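SnoaL-like domain-containing protein (Xanthomonas campestris pv. campestris, PDB 3G8Z) is of unknown function but has a cystatin-like fold and belongs to the SnoaL-like family, whose relatives include polyketide cyclases. Local coordinates at residues S28-I33 with F84-A89; H57-T62 with M77-G82; W51-N56 with T140-F145. All blocks are in the same frame, centred on the assembly; numbering follows the deposited sequence.

Contact 1. Residues S28-I33 with F84-A89; sequences SYITAI and FAISRA
In I30, I33 and I86 alike, CG1 stands beside the backbone N and CG2 points away from it (chi1 of I86 -60°). In I86 the chain then runs on extended, with chi2 at 179°, and CD1 is carried out from the strand to the helix. It ends between the two helix isoleucines, which are about one helical turn apart. I30 instead bends at chi2 (-69°), and this brings its own methyl end to meet the strand residue. The closest touch is I30 CD1 to I86 CD1, 3.6 Å, with the two side chains crossing at about a right angle. On the other flank I33 CG2 lies 3.9 Å from I86 CD1. I30 also uses its second branch: I30 CG2 packs on A89 CB at 4.1 Å, three residues further along the strand. The contact is apolar and made mainly by methyl groups.

The short axes of helix 28-33 and strand 85-89 pass 9.1 Å apart at a steep angle. This is plain helix-on-sheet packing against strand 85-95, outermost in the sheet of this chain. That strand carries a classic beta bulge at S87 and R88, which both face E104, and Q34 NE2 of the same helix bonds to I86 O. I30 also reaches I101, and I86 reaches L103, both on the adjacent strand 98-109. Y29 and A32 pack against helix 38-44.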
loop_
_atom_site.group_PDB
_atom_site.type_symbol
_atom_site.label_atom_id
_atom_site.label_comp_id
_atom_site.label_asym_id
_atom_site.label_seq_id
_atom_site.Cartn_x
_atom_site.Cartn_y
_atom_site.Cartn_z
ATOM N N SER A 28 15.825 5.968 -1.500
ATOM C CA SER A 28 16.745 6.287 -2.594
ATOM C C SER A 28 15.979 6.390 -3.905
ATOM O O SER A 28 16.233 7.272 -4.736
ATOM C CB SER A 28 17.847 5.217 -2.679
ATOM O OG SER A 28 18.620 5.386 -3.847
ATOM N N TYR A 29 15.037 5.466 -4.075
ATOM C CA TYR A 29 14.164 5.423 -5.237
ATOM C C TYR A 29 13.328 6.703 -5.371
ATOM O O TYR A 29 13.282 7.312 -6.452
ATOM C CB TYR A 29 13.258 4.177 -5.144
ATOM C CG TYR A 29 12.147 4.138 -6.176
ATOM C CD1 TYR A 29 12.399 3.696 -7.467
ATOM C CD2 TYR A 29 10.861 4.548 -5.856
ATOM C CE1 TYR A 29 11.397 3.659 -8.413
ATOM C CE2 TYR A 29 9.851 4.520 -6.796
ATOM C CZ TYR A 29 10.138 4.066 -8.072
ATOM O OH TYR A 29 9.153 4.044 -9.026
ATOM N N ILE A 30 12.654 7.098 -4.287
ATOM C CA ILE A 30 11.844 8.314 -4.286
ATOM C C ILE A 30 12.702 9.564 -4.490
ATOM O O ILE A 30 12.356 10.428 -5.291
ATOM C CB ILE A 30 11.010 8.458 -3.001
ATOM C CG1 ILE A 30 10.005 7.300 -2.877
ATOM C CG2 ILE A 30 10.277 9.820 -2.967
ATOM C CD1 ILE A 30 8.867 7.336 -3.905
ATOM N N THR A 31 13.828 9.669 -3.805
ATOM C CA THR A 31 14.698 10.817 -4.016
ATOM C C THR A 31 15.127 10.918 -5.490
ATOM O O THR A 31 15.191 12.011 -6.070
ATOM C CB THR A 31 15.917 10.718 -3.126
ATOM O OG1 THR A 31 15.486 10.809 -1.768
ATOM C CG2 THR A 31 16.946 11.813 -3.445
ATOM N N ALA A 32 15.402 9.777 -6.103
ATOM C CA ALA A 32 15.897 9.774 -7.478
ATOM C C ALA A 32 14.798 10.198 -8.458
ATOM O O ALA A 32 15.037 10.984 -9.389
ATOM C CB ALA A 32 16.488 8.407 -7.831
ATOM N N ILE A 33 13.588 9.723 -8.233
ATOM C CA ILE A 33 12.429 10.210 -9.008
ATOM C C ILE A 33 12.299 11.717 -8.822
ATOM O O ILE A 33 12.219 12.469 -9.796
ATOM C CB ILE A 33 11.140 9.507 -8.590
ATOM C CG1 ILE A 33 11.164 8.057 -9.069
ATOM C CG2 ILE A 33 9.902 10.206 -9.152
ATOM C CD1 ILE A 33 10.101 7.263 -8.453
ATOM N N PHE A 84 5.078 15.553 -14.314
ATOM C CA PHE A 84 4.632 14.542 -13.367
ATOM C C PHE A 84 5.638 14.390 -12.250
ATOM O O PHE A 84 6.828 14.200 -12.499
ATOM C CB PHE A 84 4.379 13.194 -14.007
ATOM C CG PHE A 84 3.923 12.171 -13.023
ATOM C CD1 PHE A 84 2.604 12.137 -12.619
ATOM C CD2 PHE A 84 4.815 11.301 -12.456
ATOM C CE1 PHE A 84 2.173 11.216 -11.687
ATOM C CE2 PHE A 84 4.375 10.370 -11.508
ATOM C CZ PHE A 84 3.055 10.350 -11.131
ATOM N N ALA A 85 5.159 14.499 -11.014
ATOM C CA ALA A 85 6.042 14.523 -9.860
ATOM C C ALA A 85 5.422 13.907 -8.617
ATOM O O ALA A 85 4.210 13.970 -8.392
ATOM C CB ALA A 85 6.462 15.934 -9.568
ATOM N N ILE A 86 6.287 13.292 -7.821
ATOM C CA ILE A 86 5.953 12.969 -6.452
ATOM C C ILE A 86 6.255 14.233 -5.672
ATOM O O ILE A 86 7.415 14.523 -5.340
ATOM C CB ILE A 86 6.757 11.768 -5.944
ATOM C CG1 ILE A 86 6.467 10.546 -6.821
ATOM C CG2 ILE A 86 6.402 11.480 -4.498
ATOM C CD1 ILE A 86 7.226 9.273 -6.430
ATOM N N SER A 87 5.213 15.016 -5.424
ATOM C CA SER A 87 5.377 16.336 -4.838
ATOM C C SER A 87 5.649 16.263 -3.349
ATOM O O SER A 87 6.231 17.196 -2.773
ATOM C CB SER A 87 4.144 17.212 -5.131
ATOM O OG SER A 87 2.945 16.489 -4.967
ATOM N N ARG A 88 5.272 15.153 -2.725
ATOM C CA ARG A 88 5.501 14.977 -1.309
ATOM C C ARG A 88 5.482 13.516 -0.985
ATOM O O ARG A 88 4.594 12.816 -1.428
ATOM C CB ARG A 88 4.413 15.677 -0.470
ATOM C CG ARG A 88 4.832 15.874 1.009
ATOM C CD ARG A 88 3.684 16.325 1.901
ATOM N NE ARG A 88 2.601 15.346 1.859
ATOM C CZ ARG A 88 1.420 15.556 1.275
ATOM N NH1 ARG A 88 1.169 16.715 0.689
ATOM N NH2 ARG A 88 0.496 14.600 1.269
ATOM N N ALA A 89 6.467 13.061 -0.223
ATOM C CA ALA A 89 6.465 11.717 0.300
ATOM C C ALA A 89 6.185 11.812 1.789
ATOM O O ALA A 89 6.815 12.591 2.494
ATOM C CB ALA A 89 7.801 11.020 0.063
#

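Contact 2. Residues H57-T62 with M77-G82; sequences HQFSGT and MEVSNG
A type I beta turn, H57 to S60, meets the C-terminal end of helix 66-79, which closes in a Schellman motif. V79, in the last turn of the helix, makes the contact through one methyl group. V79 CG2 sits 3.8 Å from F59 CZ, at the edge of the ring and in its plane, so the phenyl points its far end at the valine. F59 CG lies beside the backbone N (chi1 -53°), which sends the ring out of the turn toward the helix. Q58 reaches over from the turn too: its CG packs over the centre of one face of the F59 ring, and Q58 NE2 comes 4.0 Å from V79 CG2. The amide nitrogen has its polar partner in W146 O.

The turn is held from within. H57 N gives a hydrogen bond to S60 OG at 2.9 Å, and F59 N gives one to H57 ND1 at 3.1 Å. At the helix end, G82 N bonds to M77 O and N81, with positive phi, is the C-prime residue. F59 also packs on M72, K75 and M76 of helix 66-79. Its ring and that of H57 both meet W146, which belongs to helix 139-146.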
loop_
_atom_site.group_PDB
_atom_site.type_symbol
_atom_site.label_atom_id
_atom_site.label_comp_id
_atom_site.label_asym_id
_atom_site.label_seq_id
_atom_site.Cartn_x
_atom_site.Cartn_y
_atom_site.Cartn_z
ATOM N N HIS A 57 -5.484 4.093 -19.071
ATOM C CA HIS A 57 -4.838 5.049 -19.964
ATOM C C HIS A 57 -3.711 4.345 -20.681
ATOM O O HIS A 57 -3.509 3.146 -20.502
ATOM C CB HIS A 57 -4.306 6.243 -19.169
ATOM C CG HIS A 57 -3.387 5.854 -18.055
ATOM N ND1 HIS A 57 -2.070 5.529 -18.254
ATOM C CD2 HIS A 57 -3.602 5.744 -16.722
ATOM C CE1 HIS A 57 -1.506 5.239 -17.093
ATOM N NE2 HIS A 57 -2.415 5.371 -16.146
ATOM N N GLN A 58 -3.009 5.066 -21.535
ATOM C CA GLN A 58 -2.039 4.454 -22.441
ATOM C C GLN A 58 -0.874 3.735 -21.768
ATOM O O GLN A 58 -0.239 2.899 -22.398
ATOM C CB GLN A 58 -1.498 5.497 -23.424
ATOM C CG GLN A 58 -0.761 6.641 -22.773
ATOM C CD GLN A 58 -0.167 7.597 -23.793
ATOM O OE1 GLN A 58 0.607 7.182 -24.640
ATOM N NE2 GLN A 58 -0.527 8.883 -23.711
ATOM N N PHE A 59 -0.595 4.038 -20.504
ATOM C CA PHE A 59 0.502 3.368 -19.778
ATOM C C PHE A 59 0.010 2.333 -18.796
ATOM O O PHE A 59 0.802 1.733 -18.090
ATOM C CB PHE A 59 1.362 4.396 -19.027
ATOM C CG PHE A 59 1.862 5.504 -19.907
ATOM C CD1 PHE A 59 2.705 5.225 -20.961
ATOM C CD2 PHE A 59 1.439 6.820 -19.714
ATOM C CE1 PHE A 59 3.173 6.227 -21.779
ATOM C CE2 PHE A 59 1.898 7.821 -20.534
ATOM C CZ PHE A 59 2.761 7.527 -21.571
ATOM N N SER A 60 -1.302 2.134 -18.744
ATOM C CA SER A 60 -1.877 1.255 -17.759
ATOM C C SER A 60 -1.524 -0.188 -18.104
ATOM O O SER A 60 -1.313 -0.525 -19.272
ATOM C CB SER A 60 -3.401 1.404 -17.722
ATOM O OG SER A 60 -3.781 2.646 -17.158
ATOM N N GLY A 61 -1.480 -1.031 -17.083
ATOM C CA GLY A 61 -1.196 -2.441 -17.273
ATOM C C GLY A 61 0.046 -2.887 -16.552
ATOM O O GLY A 61 0.673 -2.106 -15.844
ATOM N N THR A 62 0.399 -4.150 -16.736
ATOM C CA THR A 62 1.608 -4.682 -16.134
ATOM C C THR A 62 2.709 -4.731 -17.177
ATOM O O THR A 62 2.514 -5.227 -18.285
ATOM C CB THR A 62 1.363 -6.063 -15.510
ATOM O OG1 THR A 62 0.401 -5.917 -14.462
ATOM C CG2 THR A 62 2.639 -6.612 -14.909
HETATM N N MSE A 77 7.420 11.100 -19.131
HETATM C CA MSE A 77 7.996 12.422 -18.955
HETATM C C MSE A 77 7.618 13.278 -20.150
HETATM O O MSE A 77 7.220 14.433 -20.009
HETATM C CB MSE A 77 9.520 12.342 -18.803
HETATM C CG MSE A 77 9.999 12.024 -17.403
HETATM SE SE MSE A 77 9.133 13.075 -15.957
HETATM C CE MSE A 77 8.119 11.919 -15.292
ATOM N N GLU A 78 7.702 12.722 -21.341
ATOM C CA GLU A 78 7.307 13.477 -22.521
ATOM C C GLU A 78 5.839 13.894 -22.495
ATOM O O GLU A 78 5.504 15.074 -22.703
ATOM C CB GLU A 78 7.619 12.679 -23.791
ATOM C CG GLU A 78 9.108 12.544 -24.046
ATOM N N VAL A 79 4.957 12.931 -22.245
ATOM C CA VAL A 79 3.518 13.205 -22.239
ATOM C C VAL A 79 3.145 14.261 -21.201
ATOM O O VAL A 79 2.289 15.100 -21.457
ATOM C CB VAL A 79 2.698 11.901 -21.998
ATOM C CG1 VAL A 79 1.240 12.210 -21.774
ATOM C CG2 VAL A 79 2.877 10.945 -23.199
ATOM N N SER A 80 3.815 14.247 -20.054
ATOM C CA SER A 80 3.527 15.190 -18.971
ATOM C C SER A 80 4.355 16.474 -19.032
ATOM O O SER A 80 4.300 17.313 -18.131
ATOM C CB SER A 80 3.759 14.507 -17.627
ATOM O OG SER A 80 5.133 14.329 -17.364
ATOM N N ASN A 81 5.092 16.661 -20.117
ATOM C CA ASN A 81 5.940 17.842 -20.259
ATOM C C ASN A 81 6.854 17.964 -19.074
ATOM O O ASN A 81 7.098 19.068 -18.596
ATOM C CB ASN A 81 5.099 19.125 -20.409
ATOM C CG ASN A 81 5.937 20.355 -20.698
ATOM O OD1 ASN A 81 6.963 20.273 -21.355
ATOM N ND2 ASN A 81 5.487 21.531 -20.205
ATOM N N GLY A 82 7.361 16.810 -18.610
ATOM C CA GLY A 82 8.253 16.745 -17.468
ATOM C C GLY A 82 7.658 17.164 -16.142
ATOM O O GLY A 82 8.398 17.373 -15.162
#

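Contact 3. Residues W51-N56 with T140-F145; sequences WHQPGN and TQEDAF
D143 and E142 of the C-terminal helix 139-146 face N56, G55 and Q53, where strand 49-53 of the cystatin-like sheet runs out into a loop. The direct hydrogen bond runs from N56 N to D143 OD1, 2.9 Å long and nearly straight at 174°. The N-H comes from above the carboxylate plane, 47° out of it. D143 CG lies beside the backbone N (chi1 -76°), which turns the carboxylate to the loop. D143 OD1 also accepts a bond from Q139 NE2.

Packing is close around the same group. D143 OD1 lies 3.5 Å from G55 CA, and D143 OD2 approaches N56 CB. P54 packs on S95 of the second subunit.

Water makes the other links. One water joins N56 ND2 to D143 OD2, and another donates hydrogen bonds to N56 O and D143 O. A third accepts from Q53 NE2 and donates to E142 OE2. Q53 NE2 and E142 OE2 are 3.7 Å apart and are bridged by this water; the amide and carboxylate planes are well turned from each other. E142 OE2 is also bonded by W146 NE1, and E142 OE1 by S136 OG and Q139 NE2.

Within the strand the Q53 amide is positioned from its other end. The Q53 chain bends at chi2, and W51 NE1 donates to Q53 OE1, which lies in the plane of the indole, at 3.0 Å.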
loop_
_atom_site.group_PDB
_atom_site.type_symbol
_atom_site.label_atom_id
_atom_site.label_comp_id
_atom_site.label_asym_id
_atom_site.label_seq_id
_atom_site.Cartn_x
_atom_site.Cartn_y
_atom_site.Cartn_z
ATOM N N TRP A 51 6.208 -4.128 -13.235
ATOM C CA TRP A 51 5.667 -2.805 -12.920
ATOM C C TRP A 51 4.161 -2.755 -13.205
ATOM O O TRP A 51 3.746 -2.882 -14.365
ATOM C CB TRP A 51 6.404 -1.789 -13.785
ATOM C CG TRP A 51 6.053 -0.385 -13.534
ATOM C CD1 TRP A 51 4.892 0.241 -13.873
ATOM C CD2 TRP A 51 6.872 0.597 -12.902
ATOM N NE1 TRP A 51 4.930 1.560 -13.479
ATOM C CE2 TRP A 51 6.140 1.803 -12.883
ATOM C CE3 TRP A 51 8.158 0.580 -12.362
ATOM C CZ2 TRP A 51 6.663 2.984 -12.353
ATOM C CZ3 TRP A 51 8.670 1.758 -11.839
ATOM C CH2 TRP A 51 7.925 2.933 -11.832
ATOM N N HIS A 52 3.347 -2.612 -12.159
ATOM C CA HIS A 52 1.881 -2.587 -12.314
ATOM C C HIS A 52 1.347 -1.149 -12.262
ATOM O O HIS A 52 1.366 -0.500 -11.212
ATOM C CB HIS A 52 1.171 -3.397 -11.224
ATOM C CG HIS A 52 1.718 -4.776 -11.015
ATOM N ND1 HIS A 52 1.378 -5.839 -11.820
ATOM C CD2 HIS A 52 2.518 -5.277 -10.048
ATOM C CE1 HIS A 52 1.981 -6.933 -11.381
ATOM N NE2 HIS A 52 2.656 -6.624 -10.284
ATOM N N GLN A 53 0.879 -0.653 -13.394
ATOM C CA GLN A 53 0.365 0.696 -13.483
ATOM C C GLN A 53 -1.148 0.610 -13.606
ATOM O O GLN A 53 -1.668 0.011 -14.562
ATOM C CB GLN A 53 0.976 1.379 -14.708
ATOM C CG GLN A 53 0.641 2.865 -14.857
ATOM C CD GLN A 53 1.549 3.795 -14.060
ATOM O OE1 GLN A 53 2.760 3.585 -13.970
ATOM N NE2 GLN A 53 0.961 4.832 -13.484
ATOM N N PRO A 54 -1.867 1.196 -12.645
ATOM C CA PRO A 54 -3.306 1.096 -12.592
ATOM C C PRO A 54 -4.011 1.933 -13.642
ATOM O O PRO A 54 -3.396 2.751 -14.324
ATOM C CB PRO A 54 -3.627 1.637 -11.200
ATOM C CG PRO A 54 -2.570 2.593 -10.934
ATOM C CD PRO A 54 -1.341 2.022 -11.550
ATOM N N GLY A 55 -5.293 1.672 -13.810
ATOM C CA GLY A 55 -6.147 2.582 -14.527
ATOM C C GLY A 55 -6.450 2.178 -15.946
ATOM O O GLY A 55 -6.348 1.019 -16.333
ATOM N N ASN A 56 -6.816 3.176 -16.731
ATOM C CA ASN A 56 -7.311 2.942 -18.048
ATOM C C ASN A 56 -6.803 4.009 -18.974
ATOM O O ASN A 56 -7.581 4.773 -19.552
ATOM C CB ASN A 56 -8.831 2.923 -17.981
ATOM C CG ASN A 56 -9.362 1.559 -17.614
ATOM O OD1 ASN A 56 -9.514 0.693 -18.483
ATOM N ND2 ASN A 56 -9.617 1.339 -16.324
ATOM N N THR A 140 -9.682 8.385 -12.129
ATOM C CA THR A 140 -10.341 9.070 -13.259
ATOM C C THR A 140 -9.514 10.282 -13.711
ATOM O O THR A 140 -9.314 10.522 -14.907
ATOM C CB THR A 140 -11.779 9.520 -12.872
ATOM O OG1 THR A 140 -12.590 8.357 -12.669
ATOM C CG2 THR A 140 -12.432 10.337 -13.987
ATOM N N GLN A 141 -9.032 11.062 -12.743
ATOM C CA GLN A 141 -8.210 12.226 -13.045
ATOM C C GLN A 141 -6.855 11.794 -13.636
ATOM O O GLN A 141 -6.412 12.362 -14.627
ATOM C CB GLN A 141 -8.031 13.087 -11.792
ATOM C CG GLN A 141 -7.084 14.248 -11.949
ATOM C CD GLN A 141 -6.790 14.955 -10.627
ATOM O OE1 GLN A 141 -5.755 14.722 -10.017
ATOM N NE2 GLN A 141 -7.701 15.807 -10.186
ATOM N N GLU A 142 -6.221 10.776 -13.054
ATOM C CA GLU A 142 -4.923 10.308 -13.559
ATOM C C GLU A 142 -5.042 9.722 -14.965
ATOM O O GLU A 142 -4.151 9.911 -15.795
ATOM C CB GLU A 142 -4.286 9.260 -12.652
ATOM C CG GLU A 142 -2.760 9.284 -12.785
ATOM C CD GLU A 142 -2.071 7.999 -12.368
ATOM O OE1 GLU A 142 -2.749 7.029 -11.905
ATOM O OE2 GLU A 142 -0.834 7.959 -12.544
ATOM N N ASP A 143 -6.126 8.999 -15.214
ATOM C CA ASP A 143 -6.375 8.455 -16.537
ATOM C C ASP A 143 -6.422 9.570 -17.586
ATOM O O ASP A 143 -5.878 9.427 -18.677
ATOM C CB ASP A 143 -7.703 7.722 -16.587
ATOM C CG ASP A 143 -7.675 6.357 -15.939
ATOM O OD1 ASP A 143 -6.608 5.851 -15.567
ATOM O OD2 ASP A 143 -8.774 5.779 -15.807
ATOM N N ALA A 144 -7.093 10.665 -17.255
ATOM C CA ALA A 144 -7.217 11.792 -18.184
ATOM C C ALA A 144 -5.853 12.464 -18.379
ATOM O O ALA A 144 -5.504 12.881 -19.488
ATOM C CB ALA A 144 -8.242 12.792 -17.686
ATOM N N PHE A 145 -5.091 12.567 -17.294
ATOM C CA PHE A 145 -3.770 13.172 -17.332
ATOM C C PHE A 145 -2.877 12.471 -18.368
ATOM O O PHE A 145 -2.227 13.114 -19.217
ATOM C CB PHE A 145 -3.159 13.097 -15.930
ATOM C CG PHE A 145 -1.764 13.658 -15.812
ATOM C CD1 PHE A 145 -1.554 15.021 -15.672
ATOM C CD2 PHE A 145 -0.656 12.815 -15.761
ATOM C CE1 PHE A 145 -0.285 15.530 -15.532
ATOM C CE2 PHE A 145 0.615 13.328 -15.633
ATOM C CZ PHE A 145 0.800 14.703 -15.522
HETATM O O HOH W 1 1.098 6.847 -11.440
HETATM O O HOH W 2 -9.608 3.540 -14.559
HETATM O O HOH W 3 -7.053 7.734 -20.676
#

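All three contacts reach the same six-stranded mixed sheet. Contacts 2 and 3 are close, with centres 8 Å apart, on neighbouring strands 61-64 and 49-53. The backbone pair G61 N to Q53 O probably joins them by a hydrogen bond. Contact 1 lies at the opposite edge strand, 85-95, about 16 Å from contact 2 and 18 Å from contact 3 between centres. Along the chain, contacts 1 and 3 interleave and contact 2 falls within both. F84 meets F145, and Y29 packs on W51. Contacts 1 and 3 set the N- and C-terminal helices against the sheet and the loop after strand 49-53; contact 2 joins helix 66-79 to the turn between strands 49-53 and 61-64.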